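Local coordinates for alcohol dehydrogenase YqhD (Escherichia coli, PDB 4QGS), which reduces a broad range of short-chain aldehydes to alcohols with NADPH, using a zinc ion bound in each subunit of a homodimer, at residues Val215-Asp220 and Gly380-Ile385. Residues are numbered along the deposited sequence; the frame is centred on the assembly and turned at random. Where two conformers were deposited one is given.
Sequences VTKPVD and GENHDI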
ATOM      1  N   VAL A 215     -13.500 -10.018   1.271  1.00 17.04           N
ATOM      2  CA  VAL A 215     -14.790  -9.967   1.940  1.00 18.29           C
ATOM      3  C   VAL A 215     -15.734  -9.181   1.035  1.00 19.78           C
ATOM      4  O   VAL A 215     -16.001  -7.991   1.232  1.00 19.38           O
ATOM      5  CB  VAL A 215     -14.700  -9.356   3.343  1.00 16.23           C
ATOM      6  CG1 VAL A 215     -16.055  -9.435   4.033  1.00 17.40           C
ATOM      7  CG2 VAL A 215     -13.653 -10.120   4.145  1.00 18.74           C
ATOM      8  N   THR A 216     -16.217  -9.876   0.013  1.00 19.46           N
ATOM      9  CA  THR A 216     -16.961  -9.247  -1.060  1.00 17.23           C
ATOM     10  C   THR A 216     -18.168 -10.109  -1.444  1.00 22.30           C
ATOM     11  O   THR A 216     -19.198 -10.069  -0.778  1.00 19.97           O
ATOM     12  CB  THR A 216     -16.067  -9.016  -2.295  1.00 19.31           C
ATOM     13  OG1 THR A 216     -15.446 -10.252  -2.669  1.00 21.67           O
ATOM     14  CG2 THR A 216     -14.976  -7.993  -1.985  1.00 20.10           C
ATOM     15  N   LYS A 217     -18.013 -10.887  -2.512  1.00 18.15           N
ATOM     16  CA  LYS A 217     -19.076 -11.773  -2.999  1.00 23.71           C
ATOM     17  C   LYS A 217     -18.476 -13.111  -3.383  1.00 20.36           C
ATOM     18  O   LYS A 217     -17.398 -13.145  -3.965  1.00 24.75           O
ATOM     19  CB  LYS A 217     -19.793 -11.171  -4.216  1.00 24.06           C
ATOM     20  CG  LYS A 217     -20.742 -10.043  -3.906  1.00 33.11           C
ATOM     21  CD  LYS A 217     -21.296  -9.421  -5.185  1.00 42.64           C
ATOM     22  CE  LYS A 217     -20.183  -9.009  -6.141  1.00 34.22           C
ATOM     23  NZ  LYS A 217     -20.712  -8.342  -7.360  1.00 49.50           N
ATOM     24  N   PRO A 218     -19.182 -14.217  -3.093  1.00 23.18           N
ATOM     25  CA  PRO A 218     -18.626 -15.527  -3.450  1.00 22.02           C
ATOM     26  C   PRO A 218     -18.670 -15.777  -4.954  1.00 25.40           C
ATOM     27  O   PRO A 218     -19.717 -15.620  -5.582  1.00 24.41           O
ATOM     28  CB  PRO A 218     -19.526 -16.503  -2.693  1.00 21.57           C
ATOM     29  CG  PRO A 218     -20.838 -15.794  -2.594  1.00 25.91           C
ATOM     30  CD  PRO A 218     -20.499 -14.332  -2.444  1.00 20.06           C
ATOM     31  N   VAL A 219     -17.526 -16.126  -5.533  1.00 20.22           N
ATOM     32  CA  VAL A 219     -17.457 -16.453  -6.952  0.84 19.87           C
ATOM     33  C   VAL A 219     -16.742 -17.784  -7.165  1.00 17.47           C
ATOM     34  O   VAL A 219     -16.318 -18.100  -8.267  1.00 21.67           O
ATOM     35  CB  VAL A 219     -16.744 -15.354  -7.777  0.84 20.41           C
ATOM     36  CG1 VAL A 219     -17.533 -14.051  -7.735  0.84 21.47           C
ATOM     37  CG2 VAL A 219     -15.308 -15.137  -7.294  0.84 21.81           C
ATOM     38  N   ASP A 220     -16.624 -18.566  -6.093  1.00 18.71           N
ATOM     39  CA  ASP A 220     -15.950 -19.876  -6.104  1.00 20.20           C
ATOM     40  C   ASP A 220     -14.536 -19.801  -6.687  1.00 20.23           C
ATOM     41  O   ASP A 220     -14.122 -20.667  -7.471  1.00 20.13           O
ATOM     42  CB  ASP A 220     -16.777 -20.916  -6.885  1.00 19.20           C
ATOM     43  CG  ASP A 220     -16.351 -22.349  -6.585  1.00 22.00           C
ATOM     44  OD1 ASP A 220     -15.650 -22.567  -5.572  1.00 20.62           O
ATOM     45  OD2 ASP A 220     -16.723 -23.271  -7.355  1.00 24.63           O
ATOM     46  N   GLY A 380     -17.993   0.611  -3.873  1.00 18.75           N
ATOM     47  CA  GLY A 380     -18.125  -0.781  -3.495  1.00 19.90           C
ATOM     48  C   GLY A 380     -18.166  -1.731  -4.676  1.00 21.03           C
ATOM     49  O   GLY A 380     -18.339  -1.305  -5.816  1.00 23.70           O
ATOM     50  N   GLU A 381     -18.024  -3.021  -4.398  1.00 19.35           N
ATOM     51  CA  GLU A 381     -18.022  -4.022  -5.472  1.00 19.25           C
ATOM     52  C   GLU A 381     -19.377  -4.081  -6.183  1.00 21.62           C
ATOM     53  O   GLU A 381     -19.475  -4.555  -7.329  1.00 24.29           O
ATOM     54  CB  GLU A 381     -17.637  -5.408  -4.940  1.00 18.33           C
ATOM     55  CG  GLU A 381     -18.603  -6.054  -3.964  1.00 21.38           C
ATOM     56  CD  GLU A 381     -18.305  -5.707  -2.511  1.00 21.12           C
ATOM     57  OE1 GLU A 381     -17.655  -4.665  -2.256  1.00 20.70           O
ATOM     58  OE2 GLU A 381     -18.725  -6.479  -1.623  1.00 20.47           O
ATOM     59  N   ASN A 382     -20.421  -3.599  -5.520  1.00 20.88           N
ATOM     60  CA  ASN A 382     -21.757  -3.580  -6.126  1.00 23.26           C
ATOM     61  C   ASN A 382     -22.140  -2.213  -6.666  1.00 26.99           C
ATOM     62  O   ASN A 382     -23.261  -2.020  -7.157  1.00 25.39           O
ATOM     63  CB  ASN A 382     -22.799  -4.034  -5.113  1.00 23.42           C
ATOM     64  CG  ASN A 382     -22.559  -5.445  -4.641  1.00 28.47           C
ATOM     65  OD1 ASN A 382     -22.654  -6.386  -5.418  1.00 31.79           O
ATOM     66  ND2 ASN A 382     -22.201  -5.595  -3.370  1.00 27.95           N
ATOM     67  N   HIS A 383     -21.213  -1.266  -6.544  1.00 21.30           N
ATOM     68  CA  HIS A 383     -21.419   0.099  -7.009  1.00 23.22           C
ATOM     69  C   HIS A 383     -22.658   0.725  -6.374  1.00 23.37           C
ATOM     70  O   HIS A 383     -23.337   1.542  -7.003  1.00 24.86           O
ATOM     71  CB  HIS A 383     -21.530   0.141  -8.536  1.00 28.36           C
ATOM     72  CG  HIS A 383     -20.552  -0.750  -9.236  1.00 36.02           C
ATOM     73  ND1 HIS A 383     -19.194  -0.518  -9.223  1.00 36.97           N
ATOM     74  CD2 HIS A 383     -20.736  -1.871  -9.976  1.00 39.00           C
ATOM     75  CE1 HIS A 383     -18.581  -1.460  -9.920  1.00 37.10           C
ATOM     76  NE2 HIS A 383     -19.494  -2.293 -10.388  1.00 42.53           N
ATOM     77  N   ASP A 384     -22.939   0.335  -5.131  1.00 22.59           N
ATOM     78  CA  ASP A 384     -24.166   0.722  -4.445  1.00 21.20           C
ATOM     79  C   ASP A 384     -23.959   1.591  -3.201  1.00 23.45           C
ATOM     80  O   ASP A 384     -24.920   1.920  -2.505  1.00 21.77           O
ATOM     81  CB  ASP A 384     -24.961  -0.528  -4.055  1.00 23.55           C
ATOM     82  CG  ASP A 384     -24.169  -1.487  -3.190  1.00 25.12           C
ATOM     83  OD1 ASP A 384     -22.989  -1.210  -2.894  1.00 22.88           O
ATOM     84  OD2 ASP A 384     -24.733  -2.525  -2.789  1.00 28.41           O
ATOM     85  N   ILE A 385     -22.719   1.969  -2.915  1.00 19.04           N
ATOM     86  CA  ILE A 385     -22.477   2.805  -1.745  1.00 20.29           C
ATOM     87  C   ILE A 385     -22.530   4.257  -2.205  1.00 20.29           C
ATOM     88  O   ILE A 385     -21.531   4.857  -2.606  1.00 23.11           O
ATOM     89  CB  ILE A 385     -21.152   2.441  -1.055  1.00 18.53           C
ATOM     90  CG1 ILE A 385     -21.219   0.986  -0.586  1.00 19.96           C
ATOM     91  CG2 ILE A 385     -20.881   3.368   0.161  1.00 18.76           C
ATOM     92  CD1 ILE A 385     -19.962   0.457   0.050  1.00 18.80           C
TER
HETATM   93  O   HOH W   1     -21.014  -7.781  -1.719  1.00 25.29           O
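Lys217 and Asn382 share the one direct hydrogen bond between the loops 215-220 and 380-385, a weak one of 3.4 Å from Lys217 NZ to Asn382 OD1. With chi2 extended (174°), Lys217 CD also comes to 3.3 Å from Asn382 OD1. A water completes the polar link: it lies between Thr216 O and Glu381 OE2, 2.6 Å from the latter, and accepts from Asn382 ND2 at 3.0 Å. The amide of Asn382 thus serves the lysine with its oxygen and the water with its nitrogen. Packing centres on Glu381, whose OE2 lies 3.3 Å from Thr216 CA, while its CG passes Lys217 CE at 4.0 Å, the two side chains sliding past each other in opposite directions. The carboxylate is anchored by a salt bridge from OE2 to Lys311, which also binds Val215 O. An alanine in place of Lys217 would probably leave Asn382 OD1 without its ammonium partner and uncover the flank of Glu381 CG. Gly380 to His383 form a type I beta turn, closed by the hydrogen bond from His383 N to Gly380 O, and this turn meets the loop between helices 196-211 and 222-244 in the helical C-terminal region of the iron-containing alcohol dehydrogenase fold.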